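Hypothetical protein TTHA1606 (PDB 2YYB) is of unknown function but belongs to the GTP cyclohydrolase I type 2/NIF3 family and probably binds a pair of divalent metal ions. Local coordinates at residues E56-L61 with V234-P239; S172-L177 with E189-V194. One frame throughout, in Å; residues are numbered along the deposited sequence.

Contact 1 of 2, residues E56-L61 with V234-P239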
loop_
_atom_site.group_PDB
_atom_site.type_symbol
_atom_site.label_atom_id
_atom_site.label_comp_id
_atom_site.label_asym_id
_atom_site.label_seq_id
_atom_site.Cartn_x
_atom_site.Cartn_y
_atom_site.Cartn_z
ATOM N N GLU A 56 12.474 -25.394 36.419
ATOM C CA GLU A 56 13.285 -26.459 35.842
ATOM C C GLU A 56 14.687 -25.964 35.495
ATOM O O GLU A 56 15.446 -26.653 34.809
ATOM C CB GLU A 56 12.610 -26.979 34.560
ATOM C CG GLU A 56 11.259 -27.656 34.767
ATOM C CD GLU A 56 11.386 -28.975 35.512
ATOM O OE1 GLU A 56 10.553 -29.230 36.423
ATOM O OE2 GLU A 56 12.324 -29.758 35.186
ATOM N N GLU A 57 15.023 -24.761 35.945
ATOM C CA GLU A 57 16.326 -24.168 35.658
ATOM C C GLU A 57 16.707 -24.211 34.167
ATOM O O GLU A 57 17.830 -24.583 33.804
ATOM C CB GLU A 57 17.419 -24.835 36.512
ATOM C CG GLU A 57 17.201 -24.656 38.022
ATOM C CD GLU A 57 18.276 -25.306 38.880
ATOM O OE1 GLU A 57 19.396 -24.746 38.978
ATOM O OE2 GLU A 57 18.002 -26.384 39.454
ATOM N N VAL A 58 15.774 -23.823 33.300
ATOM C CA VAL A 58 16.055 -23.804 31.873
ATOM C C VAL A 58 16.877 -22.559 31.570
ATOM O O VAL A 58 16.611 -21.497 32.132
ATOM C CB VAL A 58 14.750 -23.759 31.040
ATOM C CG1 VAL A 58 15.076 -23.592 29.563
ATOM C CG2 VAL A 58 13.975 -25.026 31.237
ATOM N N ASP A 59 17.872 -22.681 30.693
ATOM C CA ASP A 59 18.705 -21.520 30.325
ATOM C C ASP A 59 18.351 -21.007 28.935
ATOM O O ASP A 59 18.500 -19.827 28.633
ATOM C CB ASP A 59 20.203 -21.882 30.301
ATOM C CG ASP A 59 20.726 -22.274 31.649
ATOM O OD1 ASP A 59 20.420 -21.553 32.625
ATOM O OD2 ASP A 59 21.444 -23.290 31.738
ATOM N N PHE A 60 17.901 -21.919 28.089
ATOM C CA PHE A 60 17.587 -21.596 26.715
ATOM C C PHE A 60 16.232 -22.192 26.372
ATOM O O PHE A 60 16.126 -23.390 26.098
ATOM C CB PHE A 60 18.667 -22.196 25.820
ATOM C CG PHE A 60 18.734 -21.592 24.461
ATOM C CD1 PHE A 60 19.567 -20.506 24.213
ATOM C CD2 PHE A 60 17.973 -22.114 23.418
ATOM C CE1 PHE A 60 19.636 -19.945 22.923
ATOM C CE2 PHE A 60 18.039 -21.560 22.143
ATOM C CZ PHE A 60 18.868 -20.476 21.892
ATOM N N LEU A 61 15.207 -21.345 26.407
ATOM C CA LEU A 61 13.823 -21.735 26.113
ATOM C C LEU A 61 13.494 -21.533 24.638
ATOM O O LEU A 61 13.656 -20.429 24.086
ATOM C CB LEU A 61 12.855 -20.908 26.964
ATOM C CG LEU A 61 11.381 -21.224 26.805
ATOM C CD1 LEU A 61 11.177 -22.727 26.903
ATOM C CD2 LEU A 61 10.578 -20.508 27.858
ATOM N N VAL A 234 14.244 -30.351 28.659
ATOM C CA VAL A 234 12.993 -30.714 29.303
ATOM C C VAL A 234 11.836 -30.102 28.510
ATOM O O VAL A 234 11.989 -29.045 27.909
ATOM C CB VAL A 234 12.948 -30.185 30.741
ATOM C CG1 VAL A 234 13.159 -28.685 30.748
ATOM C CG2 VAL A 234 11.620 -30.527 31.371
ATOM N N PHE A 235 10.690 -30.777 28.480
ATOM C CA PHE A 235 9.535 -30.243 27.766
ATOM C C PHE A 235 8.603 -29.599 28.781
ATOM O O PHE A 235 8.215 -30.223 29.766
ATOM C CB PHE A 235 8.782 -31.337 27.001
ATOM C CG PHE A 235 7.511 -30.849 26.333
ATOM C CD1 PHE A 235 7.562 -29.999 25.233
ATOM C CD2 PHE A 235 6.260 -31.232 26.814
ATOM C CE1 PHE A 235 6.381 -29.542 24.620
ATOM C CE2 PHE A 235 5.077 -30.778 26.210
ATOM C CZ PHE A 235 5.138 -29.937 25.115
ATOM N N LEU A 236 8.269 -28.337 28.527
ATOM C CA LEU A 236 7.383 -27.565 29.391
ATOM C C LEU A 236 5.990 -27.646 28.784
ATOM O O LEU A 236 5.737 -27.085 27.726
ATOM C CB LEU A 236 7.890 -26.120 29.480
ATOM C CG LEU A 236 9.334 -26.048 29.998
ATOM C CD1 LEU A 236 9.796 -24.634 30.065
ATOM C CD2 LEU A 236 9.429 -26.681 31.368
ATOM N N ASP A 237 5.100 -28.355 29.474
ATOM C CA ASP A 237 3.733 -28.613 29.019
ATOM C C ASP A 237 2.657 -27.643 29.519
ATOM O O ASP A 237 2.509 -27.436 30.719
ATOM C CB ASP A 237 3.364 -30.034 29.428
ATOM C CG ASP A 237 2.193 -30.578 28.664
ATOM O OD1 ASP A 237 1.632 -31.605 29.095
ATOM O OD2 ASP A 237 1.839 -29.993 27.626
ATOM N N HIS A 238 1.901 -27.065 28.584
ATOM C CA HIS A 238 0.819 -26.123 28.906
ATOM C C HIS A 238 -0.359 -26.354 27.950
ATOM O O HIS A 238 -0.672 -25.528 27.101
ATOM C CB HIS A 238 1.321 -24.659 28.803
ATOM C CG HIS A 238 1.486 -24.149 27.388
ATOM N ND1 HIS A 238 0.448 -23.581 26.674
ATOM C CD2 HIS A 238 2.566 -24.121 26.559
ATOM C CE1 HIS A 238 0.878 -23.227 25.476
ATOM N NE2 HIS A 238 2.159 -23.541 25.378
ATOM N N PRO A 239 -1.039 -27.489 28.076
ATOM C CA PRO A 239 -2.167 -27.726 27.166
ATOM C C PRO A 239 -3.281 -26.676 27.258
ATOM O O PRO A 239 -3.715 -26.309 28.344
ATOM C CB PRO A 239 -2.629 -29.131 27.558
ATOM C CG PRO A 239 -2.315 -29.186 28.997
ATOM C CD PRO A 239 -0.933 -28.559 29.078
#
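The carbonyl oxygen Glu56 O takes a hydrogen bond from Lys38 NZ, while the side chain of Glu56 reaches across to Val234 and Leu236. Glu56 follows helix 47-55, which a Schellman motif closes. Glu57, with positive phi, is its C-prime residue, and Val58 N bonds back to Ala53 O. The chain then turns into strand 60-63. This is a beta-alpha-beta unit: strand 39-42, helix 47-55, then the parallel strand 60-63. Strand 233-235 flanks 39-42 on the other edge from 60-63. The two segments therefore do not pair as strands. They meet through side chains alone, by van der Waals packing.

The chain of Glu56 bends about its CB-CG bond (chi2 -68°), which places CD. It runs past Leu236 in the opposite direction, with Glu56 CG 4.0 Å from Leu236 CD2. It meets Val234 at about a right angle, and Glu56 OE2 lies 4.0 Å from Val234 CG2. Deeper in, the contact is purely apolar. Val234 CG1 sits between its backbone N and carbonyl carbon (chi1 56°), and comes 3.8 Å from Val58 CG2. Val58 CG2 is also near the other leucine branch, 4.4 Å from Leu236 CD1.

Helix 47-55 covers this group: Ala53 touches both Val58 and Leu236, and Phe50 touches Leu61. Further along, the ring of His238 meets that of His196 of the second subunit. The two branches of Leu236 have separate partners. CD2 lies by Glu56, whereas Leu236 CD1 approaches Leu61 CD1 at 3.9 Å.

Contact 2 of 2, residues S172-L177 with E189-V194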
loop_
_atom_site.group_PDB
_atom_site.type_symbol
_atom_site.label_atom_id
_atom_site.label_comp_id
_atom_site.label_asym_id
_atom_site.label_seq_id
_atom_site.Cartn_x
_atom_site.Cartn_y
_atom_site.Cartn_z
ATOM N N SER A 172 -3.099 -23.607 12.340
ATOM C CA SER A 172 -4.266 -23.086 11.635
ATOM C C SER A 172 -4.069 -23.183 10.139
ATOM O O SER A 172 -3.686 -22.201 9.500
ATOM C CB SER A 172 -4.519 -21.614 12.002
ATOM O OG SER A 172 -5.110 -21.492 13.282
ATOM N N GLY A 173 -4.351 -24.347 9.578
ATOM C CA GLY A 173 -4.165 -24.510 8.152
ATOM C C GLY A 173 -5.399 -24.309 7.299
ATOM O O GLY A 173 -5.293 -24.268 6.076
ATOM N N THR A 174 -6.565 -24.169 7.923
ATOM C CA THR A 174 -7.801 -23.987 7.162
ATOM C C THR A 174 -7.688 -22.980 6.035
ATOM O O THR A 174 -8.264 -23.180 4.970
ATOM C CB THR A 174 -8.983 -23.564 8.043
ATOM O OG1 THR A 174 -8.603 -22.437 8.842
ATOM C CG2 THR A 174 -9.438 -24.725 8.916
ATOM N N GLY A 175 -6.955 -21.899 6.258
ATOM C CA GLY A 175 -6.803 -20.917 5.205
ATOM C C GLY A 175 -6.355 -21.572 3.910
ATOM O O GLY A 175 -6.675 -21.079 2.822
ATOM N N LEU A 176 -5.627 -22.689 4.031
ATOM C CA LEU A 176 -5.120 -23.443 2.877
ATOM C C LEU A 176 -6.116 -24.437 2.258
ATOM O O LEU A 176 -5.793 -25.096 1.272
ATOM C CB LEU A 176 -3.853 -24.214 3.261
ATOM C CG LEU A 176 -2.521 -23.465 3.402
ATOM C CD1 LEU A 176 -1.517 -24.332 4.188
ATOM C CD2 LEU A 176 -1.981 -23.115 2.016
ATOM N N LEU A 177 -7.312 -24.544 2.831
ATOM C CA LEU A 177 -8.333 -25.468 2.338
ATOM C C LEU A 177 -8.522 -25.515 0.818
ATOM O O LEU A 177 -8.477 -26.583 0.217
ATOM C CB LEU A 177 -9.676 -25.154 2.986
ATOM C CG LEU A 177 -10.454 -26.373 3.474
ATOM C CD1 LEU A 177 -9.594 -27.160 4.433
ATOM C CD2 LEU A 177 -11.721 -25.933 4.163
ATOM N N GLU A 189 -6.444 -26.548 14.098
ATOM C CA GLU A 189 -7.621 -25.788 14.495
ATOM C C GLU A 189 -8.712 -25.666 13.442
ATOM O O GLU A 189 -8.446 -25.289 12.300
ATOM C CB GLU A 189 -7.181 -24.392 14.959
ATOM C CG GLU A 189 -7.936 -23.886 16.182
ATOM C CD GLU A 189 -7.233 -22.709 16.883
ATOM O OE1 GLU A 189 -7.695 -22.290 17.972
ATOM O OE2 GLU A 189 -6.221 -22.207 16.352
ATOM N N PRO A 190 -9.961 -25.987 13.820
ATOM C CA PRO A 190 -11.140 -25.930 12.956
ATOM C C PRO A 190 -11.782 -24.535 12.937
ATOM O O PRO A 190 -11.893 -23.879 13.975
ATOM C CB PRO A 190 -12.064 -26.956 13.592
ATOM C CG PRO A 190 -11.840 -26.709 15.033
ATOM C CD PRO A 190 -10.311 -26.632 15.098
ATOM N N LYS A 191 -12.215 -24.093 11.764
ATOM C CA LYS A 191 -12.862 -22.791 11.628
ATOM C C LYS A 191 -14.290 -22.930 11.100
ATOM O O LYS A 191 -14.533 -23.632 10.123
ATOM C CB LYS A 191 -12.050 -21.895 10.686
ATOM C CG LYS A 191 -10.961 -21.086 11.375
ATOM C CD LYS A 191 -10.025 -20.344 10.385
ATOM C CE LYS A 191 -10.763 -19.414 9.413
ATOM N NZ LYS A 191 -11.685 -18.428 10.076
ATOM N N HIS A 192 -15.236 -22.266 11.749
ATOM C CA HIS A 192 -16.609 -22.324 11.294
ATOM C C HIS A 192 -16.704 -21.923 9.814
ATOM O O HIS A 192 -17.388 -22.567 9.026
ATOM C CB HIS A 192 -17.482 -21.381 12.117
ATOM C CG HIS A 192 -18.882 -21.253 11.596
ATOM N ND1 HIS A 192 -19.851 -22.215 11.802
ATOM C CD2 HIS A 192 -19.465 -20.294 10.835
ATOM C CE1 HIS A 192 -20.966 -21.851 11.192
ATOM N NE2 HIS A 192 -20.758 -20.691 10.597
ATOM N N SER A 193 -16.007 -20.858 9.428
ATOM C CA SER A 193 -16.075 -20.396 8.047
ATOM C C SER A 193 -15.659 -21.388 6.949
ATOM O O SER A 193 -15.825 -21.075 5.775
ATOM C CB SER A 193 -15.267 -19.112 7.879
ATOM O OG SER A 193 -13.884 -19.364 8.025
ATOM N N VAL A 194 -15.114 -22.557 7.294
ATOM C CA VAL A 194 -14.736 -23.508 6.245
ATOM C C VAL A 194 -15.565 -24.773 6.287
ATOM O O VAL A 194 -15.343 -25.693 5.508
ATOM C CB VAL A 194 -13.246 -23.926 6.301
ATOM C CG1 VAL A 194 -12.357 -22.715 6.084
ATOM C CG2 VAL A 194 -12.948 -24.624 7.610
#
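Lys191 curls around the hydroxyl of Thr174. Lys191 CB lies 3.9 Å from Thr174 OG1, and Lys191 CG is somewhat nearer to it. Lys191 CD is modelled 3.0 Å from Thr174 OG1, a doubtfully short approach at this resolution. There the chain bends: chi3 (56°) swings CE aside, yet Lys191 CE is still 3.8 Å from Thr174 OG1. A second bend, chi4 (53°), places NZ, and Lys191 NZ donates a hydrogen bond to Ser193 OG at 3.1 Å. The amine is thus held within its own loop, and the methylenes do the touching.

Both segments are loops that follow neighbouring parallel strands, 166-169 and 184-187, of the four-stranded mixed sheet. The first turns into a 3-10 segment, with a bond from Leu177 N to Thr174 O. Tyr207 of strand 204-207 touches both Thr174 and Val194.

The methyl of Thr174 has other partners. Thr174 CG2 is 3.6 Å from Glu189 O and 3.7 Å from Val194 CG2. An alanine here would probably leave a gap beside Glu189 O and Val194 CG2, and the Lys191 methylenes without the oxygen they wrap. Leu177 crosses Val194 obliquely, with Leu177 CD2 3.8 Å from Val194 CG1.

At the other end, Ser172 OG lies 3.3 Å from Glu189 OE2. The main partner of that carboxylate is elsewhere: Glu189 OE1 accepts a hydrogen bond from His192 N of the second subunit. Glu189 also packs on His210, a predicted metal ligand.

In the fold
The two contacts lie on opposite sides of the chain's centre, about 30 Å apart between centres, and each lies by a different sheet. Along the chain, contact 2 is nested within the loop that contact 1 closes. Both are largely buried. Contact 1 packs against helix 47-55 beside the five-stranded sheet and is mostly apolar, with one acidic chain at its margin. Contact 2 joins two loops beyond the four-stranded sheet. It mixes aliphatic packing with polar atoms, and two of its touching residues are exposed. Each segment pair has a histidine meeting the second subunit, but contact 2 lies closer to the predicted metal ligands.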